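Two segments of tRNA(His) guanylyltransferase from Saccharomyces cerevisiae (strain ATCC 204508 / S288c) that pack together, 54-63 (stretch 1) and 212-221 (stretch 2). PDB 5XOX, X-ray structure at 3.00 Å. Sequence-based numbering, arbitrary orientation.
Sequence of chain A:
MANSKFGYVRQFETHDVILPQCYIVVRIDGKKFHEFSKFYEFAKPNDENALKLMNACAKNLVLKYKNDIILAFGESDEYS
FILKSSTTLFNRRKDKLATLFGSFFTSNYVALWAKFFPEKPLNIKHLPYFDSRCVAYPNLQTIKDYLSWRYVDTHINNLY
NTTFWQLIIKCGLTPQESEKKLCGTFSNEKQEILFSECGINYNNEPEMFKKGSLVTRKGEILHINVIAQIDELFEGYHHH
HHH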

# COMPACT_ATOMS: atom_id res chain seq x y z
N MET A 54 31.23 0.45 10.61
CA MET A 54 29.81 0.69 10.61
C MET A 54 29.52 2.06 11.15
O MET A 54 28.73 2.83 10.59
CB MET A 54 29.12 -0.38 11.43
CG MET A 54 29.11 -1.71 10.71
SD MET A 54 27.67 -1.87 9.62
CE MET A 54 26.34 -1.57 10.79
N ASN A 55 30.22 2.41 12.20
CA ASN A 55 29.98 3.69 12.80
C ASN A 55 30.37 4.83 11.87
O ASN A 55 29.59 5.76 11.70
CB ASN A 55 30.70 3.76 14.14
CG ASN A 55 29.93 3.04 15.23
OD1 ASN A 55 28.93 2.35 14.97
ND2 ASN A 55 30.42 3.15 16.46
N ALA A 56 31.55 4.77 11.24
CA ALA A 56 32.00 5.90 10.41
C ALA A 56 31.02 6.14 9.26
O ALA A 56 30.78 7.31 8.86
CB ALA A 56 33.41 5.67 9.85
N CYS A 57 30.47 5.03 8.75
CA CYS A 57 29.47 5.07 7.69
C CYS A 57 28.25 5.84 8.14
O CYS A 57 27.86 6.84 7.53
CB CYS A 57 29.08 3.67 7.26
SG CYS A 57 30.46 2.70 6.67
N ALA A 58 27.65 5.38 9.23
CA ALA A 58 26.50 6.09 9.79
C ALA A 58 26.78 7.58 10.09
O ALA A 58 25.90 8.42 9.93
CB ALA A 58 26.01 5.41 11.04
N LYS A 59 28.00 7.90 10.52
CA LYS A 59 28.33 9.28 10.80
C LYS A 59 28.27 10.08 9.51
O LYS A 59 27.72 11.17 9.47
CB LYS A 59 29.70 9.40 11.46
CG LYS A 59 30.17 10.84 11.73
CD LYS A 59 31.60 10.86 12.30
CE LYS A 59 32.60 10.20 11.34
NZ LYS A 59 32.64 10.82 9.98
N ASN A 60 28.83 9.51 8.45
CA ASN A 60 28.82 10.19 7.16
C ASN A 60 27.39 10.33 6.66
O ASN A 60 27.07 11.28 5.97
CB ASN A 60 29.67 9.44 6.14
CG ASN A 60 31.12 9.37 6.55
OD1 ASN A 60 31.52 9.98 7.54
ND2 ASN A 60 31.92 8.65 5.79
N LEU A 61 26.54 9.37 7.02
CA LEU A 61 25.17 9.40 6.57
C LEU A 61 24.38 10.48 7.28
O LEU A 61 23.69 11.25 6.63
CB LEU A 61 24.53 8.04 6.77
CG LEU A 61 23.36 7.92 5.80
CD1 LEU A 61 23.26 6.53 5.24
CD2 LEU A 61 22.06 8.31 6.47
N VAL A 62 24.49 10.56 8.60
CA VAL A 62 23.80 11.60 9.35
C VAL A 62 24.37 12.94 8.93
O VAL A 62 23.66 13.93 8.83
CB VAL A 62 23.89 11.38 10.90
CG1 VAL A 62 23.54 9.97 11.28
CG2 VAL A 62 25.26 11.72 11.45
N LEU A 63 25.68 12.95 8.69
CA LEU A 63 26.38 14.10 8.18
C LEU A 63 25.68 14.60 6.92
O LEU A 63 25.31 15.77 6.83
CB LEU A 63 27.85 13.73 7.91
CG LEU A 63 28.72 14.52 6.91
CD1 LEU A 63 28.49 14.21 5.37
CD2 LEU A 63 28.67 16.02 7.24
N GLY A 212 25.79 -0.30 23.07
CA GLY A 212 25.48 0.04 21.69
C GLY A 212 26.08 1.35 21.20
O GLY A 212 26.57 2.16 22.00
N SER A 213 26.03 1.59 19.88
CA SER A 213 26.69 2.78 19.32
C SER A 213 25.72 3.87 18.83
O SER A 213 25.04 3.73 17.81
CB SER A 213 27.62 2.36 18.17
OG SER A 213 28.85 1.90 18.67
N LEU A 214 25.70 4.99 19.55
CA LEU A 214 24.74 6.05 19.28
C LEU A 214 25.31 7.34 18.64
O LEU A 214 26.08 8.08 19.25
CB LEU A 214 24.03 6.44 20.56
CG LEU A 214 23.02 7.54 20.21
CD1 LEU A 214 21.65 7.12 20.64
CD2 LEU A 214 23.39 8.92 20.76
N VAL A 215 24.87 7.63 17.42
CA VAL A 215 25.26 8.85 16.78
C VAL A 215 24.21 9.90 16.99
O VAL A 215 23.07 9.73 16.59
CB VAL A 215 25.48 8.62 15.32
CG1 VAL A 215 26.18 9.81 14.70
CG2 VAL A 215 26.30 7.41 15.17
N THR A 216 24.59 10.99 17.64
CA THR A 216 23.68 12.11 17.67
C THR A 216 24.08 12.83 16.42
O THR A 216 24.96 12.34 15.71
CB THR A 216 23.83 12.98 18.91
OG1 THR A 216 23.01 14.15 18.75
CG2 THR A 216 25.28 13.43 19.09
N ARG A 217 23.48 13.98 16.11
CA ARG A 217 23.97 14.78 15.00
C ARG A 217 25.47 14.97 15.27
O ARG A 217 25.86 15.11 16.44
CB ARG A 217 23.27 16.12 14.92
CG ARG A 217 21.86 16.11 15.49
CD ARG A 217 21.15 17.41 15.15
NE ARG A 217 20.25 17.23 14.02
CZ ARG A 217 19.52 18.21 13.48
NH1 ARG A 217 19.61 19.45 13.93
NH2 ARG A 217 18.71 17.94 12.47
N LYS A 218 26.28 14.97 14.21
CA LYS A 218 27.77 14.91 14.24
C LYS A 218 28.48 13.78 15.09
O LYS A 218 28.31 12.58 14.81
CB LYS A 218 28.33 16.32 14.61
CG LYS A 218 27.97 16.98 15.94
CD LYS A 218 26.69 17.86 15.87
CE LYS A 218 26.21 18.24 17.28
NZ LYS A 218 24.87 18.90 17.38
N GLY A 219 29.32 14.13 16.05
CA GLY A 219 30.03 13.15 16.86
C GLY A 219 29.12 12.32 17.74
O GLY A 219 28.05 12.76 18.14
N GLU A 220 29.56 11.11 18.06
CA GLU A 220 28.70 10.05 18.59
C GLU A 220 29.22 9.32 19.86
O GLU A 220 30.43 9.19 20.06
CB GLU A 220 28.50 9.01 17.50
CG GLU A 220 29.82 8.62 16.87
CD GLU A 220 30.40 7.40 17.53
OE1 GLU A 220 31.41 6.88 16.99
OE2 GLU A 220 29.85 7.00 18.59
N ILE A 221 28.30 8.76 20.65
CA ILE A 221 28.52 8.41 22.06
C ILE A 221 27.96 7.00 22.37
O ILE A 221 27.17 6.50 21.57
CB ILE A 221 27.92 9.55 23.00
CG1 ILE A 221 26.49 9.96 22.61
CG2 ILE A 221 28.81 10.81 22.98
CD1 ILE A 221 25.97 11.26 23.28

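How does a helix hold on to the strand beside it? The two run nearly parallel, their axes 20° apart and 9.2 Å at closest approach, and the two stretches together bury 340 Å². Asn55, the neighbours Ala58 and Lys59, and Val62 recur at about one helical turn and bring one side of the helix to the contact, while alternation along the strand turns Ser213 and Val215 toward it and Leu214 away.

What fixes the polar end? Asn55, in the m rotamer, points its amide at Ser213, also m, and Asn55 ND2 donates to Ser213 OG at 3.0 Å with a nearly straight 170° angle. Both residues are buried, so short polar side chains suit a place where each can answer the other. Asn55 ND2 also lies 3.9 Å from Glu220 OE1.

What fills the apolar end? Val62 (m) brings CG2 to 3.9 Å from CG1 of Val215 (t), two compact branched side chains meeting in a buried place. Ala58 CB, small and facing the strand, stays 4.6 Å from Val215 CG2.

Why does Lys59 curl? Its first two torsions are t, and Lys59 CG passes 4.0 Å from Lys218 O; then chi3 and chi4, both p, carry the end back along the helix, and Lys59 NZ donates to Asn60 OD1 at 2.8 Å. Its aliphatic part thus covers the margin while its charge stays with the helix.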